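Side-chain contact in SusD superfamily protein (Bacteroides vulgatus ATCC 8482, PDB 3JQ0), which probably binds sugars or other nutrients at the outer membrane: residues N282-G286 / T287-Q291. Numbering follows the deposited sequence.
Sequences NSFVG and TPDAQ
The ring of Phe-284 overlaps the side chain of Asp-289, its CD1 lying 3.9 Å from Asp-289 CB; ring and carboxylate planes stand nearly square, 87° apart. The carboxylate is held from beyond the turn, OD1 by the hydroxyl of Tyr-340 and OD2 by a salt bridge to Lys-321. Met-272 of helix 269-275 packs against both Phe-284 and Asp-289, and the ring also rests on Lys-321 and Val-323 of strand 320-326. On the backbone side, the carbonyl O of Phe-284 takes two bonds from Thr-287. Thr-287 OG1 donates to Phe-284 O at 2.7 Å, tilted 16° from the carbonyl plane. Thr-287 N reaches Phe-284 O at 3.1 Å, from well above that plane. With chi1 at 81°, Thr-287 OG1 sits between its own N and C, which aims it at that carbonyl, three residues back, and it accepts a weak, bent hydrogen bond from Asp-289 N. The methyl of Ala-290 closes in too, CB to Phe-284 O 3.4 Å. Upstream, Ser-283 OG accepts from Val-285 N at 3.0 Å, an ST turn. At the centre is a type II beta turn from Phe-284 to Thr-287, with Gly-286 at its positive-phi third position, followed directly by the 3-10 segment 288-291 in the loop between helix 269-275 and strand 299-300.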
ATOM      1  N   ASN A 282     -11.914 -19.341 -25.438  1.00  7.23           N
ATOM      2  CA  ASN A 282     -13.211 -18.704 -25.652  1.00  7.73           C
ATOM      3  C   ASN A 282     -13.153 -17.208 -25.352  1.00  7.68           C
ATOM      4  O   ASN A 282     -12.407 -16.717 -24.517  1.00  8.53           O
ATOM      5  CB  ASN A 282     -14.276 -19.407 -24.793  1.00  7.93           C
ATOM      6  CG  ASN A 282     -14.359 -20.883 -25.105  1.00  8.12           C
ATOM      7  OD1 ASN A 282     -14.237 -21.281 -26.269  1.00  9.35           O
ATOM      8  ND2 ASN A 282     -14.536 -21.717 -24.088  1.00  8.37           N
ATOM      9  N   SER A 283     -13.944 -16.471 -26.090  1.00  9.25           N
ATOM     10  CA  SER A 283     -14.031 -15.018 -25.988  1.00  8.93           C
ATOM     11  C   SER A 283     -14.587 -14.551 -24.656  1.00  8.74           C
ATOM     12  O   SER A 283     -15.353 -15.255 -24.006  1.00  9.50           O
ATOM     13  CB  SER A 283     -14.907 -14.503 -27.149  1.00 11.60           C
ATOM     14  OG  SER A 283     -15.136 -13.097 -27.066  1.00 12.86           O
ATOM     15  N   PHE A 284     -14.197 -13.333 -24.273  1.00  8.16           N
ATOM     16  CA  PHE A 284     -14.781 -12.649 -23.136  1.00  8.20           C
ATOM     17  C   PHE A 284     -16.064 -11.918 -23.460  1.00  8.71           C
ATOM     18  O   PHE A 284     -16.701 -11.394 -22.558  1.00  8.75           O
ATOM     19  CB  PHE A 284     -13.745 -11.692 -22.531  1.00  7.90           C
ATOM     20  CG  PHE A 284     -12.540 -12.390 -21.948  1.00  7.62           C
ATOM     21  CD1 PHE A 284     -12.629 -13.150 -20.794  1.00  8.58           C
ATOM     22  CD2 PHE A 284     -11.315 -12.277 -22.532  1.00  8.23           C
ATOM     23  CE1 PHE A 284     -11.567 -13.795 -20.266  1.00  9.28           C
ATOM     24  CE2 PHE A 284     -10.200 -12.957 -22.017  1.00  8.76           C
ATOM     25  CZ  PHE A 284     -10.342 -13.723 -20.869  1.00  8.78           C
ATOM     26  N   VAL A 285     -16.478 -11.867 -24.725  1.00  9.19           N
ATOM     27  CA  VAL A 285     -17.770 -11.283 -25.076  1.00 10.17           C
ATOM     28  C   VAL A 285     -18.867 -11.994 -24.298  1.00 10.92           C
ATOM     29  O   VAL A 285     -18.862 -13.211 -24.190  1.00 10.75           O
ATOM     30  CB  VAL A 285     -18.034 -11.337 -26.604  1.00 11.17           C
ATOM     31  CG1 VAL A 285     -19.486 -10.920 -26.927  1.00 14.43           C
ATOM     32  CG2 VAL A 285     -17.062 -10.464 -27.351  1.00 14.59           C
ATOM     33  N   GLY A 286     -19.779 -11.205 -23.735  1.00 11.02           N
ATOM     34  CA  GLY A 286     -20.891 -11.748 -22.993  1.00 12.48           C
ATOM     35  C   GLY A 286     -20.596 -12.049 -21.559  1.00 11.60           C
ATOM     36  O   GLY A 286     -21.479 -12.511 -20.825  1.00 15.65           O
ATOM     37  N   THR A 287     -19.357 -11.781 -21.102  1.00  9.73           N
ATOM     38  CA  THR A 287     -18.917 -12.031 -19.732  1.00  8.77           C
ATOM     39  C   THR A 287     -18.655 -10.723 -19.010  1.00  7.93           C
ATOM     40  O   THR A 287     -18.488  -9.692 -19.634  1.00  8.73           O
ATOM     41  CB  THR A 287     -17.596 -12.874 -19.717  1.00  9.54           C
ATOM     42  OG1 THR A 287     -16.476 -12.012 -19.938  1.00  9.12           O
ATOM     43  CG2 THR A 287     -17.625 -14.048 -20.670  1.00 11.01           C
ATOM     44  N   PRO A 288     -18.571 -10.750 -17.675  1.00  8.73           N
ATOM     45  CA  PRO A 288     -18.261  -9.512 -16.970  1.00  9.07           C
ATOM     46  C   PRO A 288     -16.939  -8.918 -17.352  1.00  8.47           C
ATOM     47  O   PRO A 288     -16.790  -7.694 -17.248  1.00  8.96           O
ATOM     48  CB  PRO A 288     -18.254  -9.963 -15.507  1.00 11.34           C
ATOM     49  CG  PRO A 288     -19.218 -11.119 -15.485  1.00 12.75           C
ATOM     50  CD  PRO A 288     -18.943 -11.830 -16.762  1.00 10.48           C
ATOM     51  N   ASP A 289     -15.975  -9.729 -17.796  1.00  8.22           N
ATOM     52  CA  ASP A 289     -14.664  -9.204 -18.125  1.00  8.66           C
ATOM     53  C   ASP A 289     -14.667  -8.296 -19.357  1.00  9.19           C
ATOM     54  O   ASP A 289     -13.784  -7.471 -19.503  1.00  9.36           O
ATOM     55  CB  ASP A 289     -13.676 -10.347 -18.302  1.00  9.08           C
ATOM     56  CG  ASP A 289     -13.365 -11.047 -17.006  1.00 10.45           C
ATOM     57  OD1 ASP A 289     -13.082 -10.350 -16.002  1.00 10.83           O
ATOM     58  OD2 ASP A 289     -13.384 -12.286 -16.973  1.00 14.71           O
ATOM     59  N   ALA A 290     -15.700  -8.401 -20.175  1.00  8.92           N
ATOM     60  CA  ALA A 290     -15.872  -7.487 -21.296  1.00  9.54           C
ATOM     61  C   ALA A 290     -16.183  -6.062 -20.871  1.00  9.27           C
ATOM     62  O   ALA A 290     -16.126  -5.169 -21.689  1.00 10.55           O
ATOM     63  CB  ALA A 290     -16.980  -7.978 -22.240  1.00 11.38           C
ATOM     64  N   GLN A 291     -16.512  -5.854 -19.589  1.00  8.85           N
ATOM     65  CA  GLN A 291     -16.817  -4.507 -19.067  1.00  9.30           C
ATOM     66  C   GLN A 291     -15.561  -3.714 -18.747  1.00  8.54           C
ATOM     67  O   GLN A 291     -15.644  -2.508 -18.517  1.00  8.96           O
ATOM     68  CB  GLN A 291     -17.646  -4.610 -17.787  1.00  9.01           C
ATOM     69  CG  GLN A 291     -18.967  -5.303 -18.009  1.00  9.25           C
ATOM     70  CD  GLN A 291     -19.627  -5.769 -16.719  1.00  9.45           C
ATOM     71  OE1 GLN A 291     -19.031  -5.775 -15.653  1.00 10.44           O
ATOM     72  NE2 GLN A 291     -20.887  -6.161 -16.830  1.00 12.08           N
TER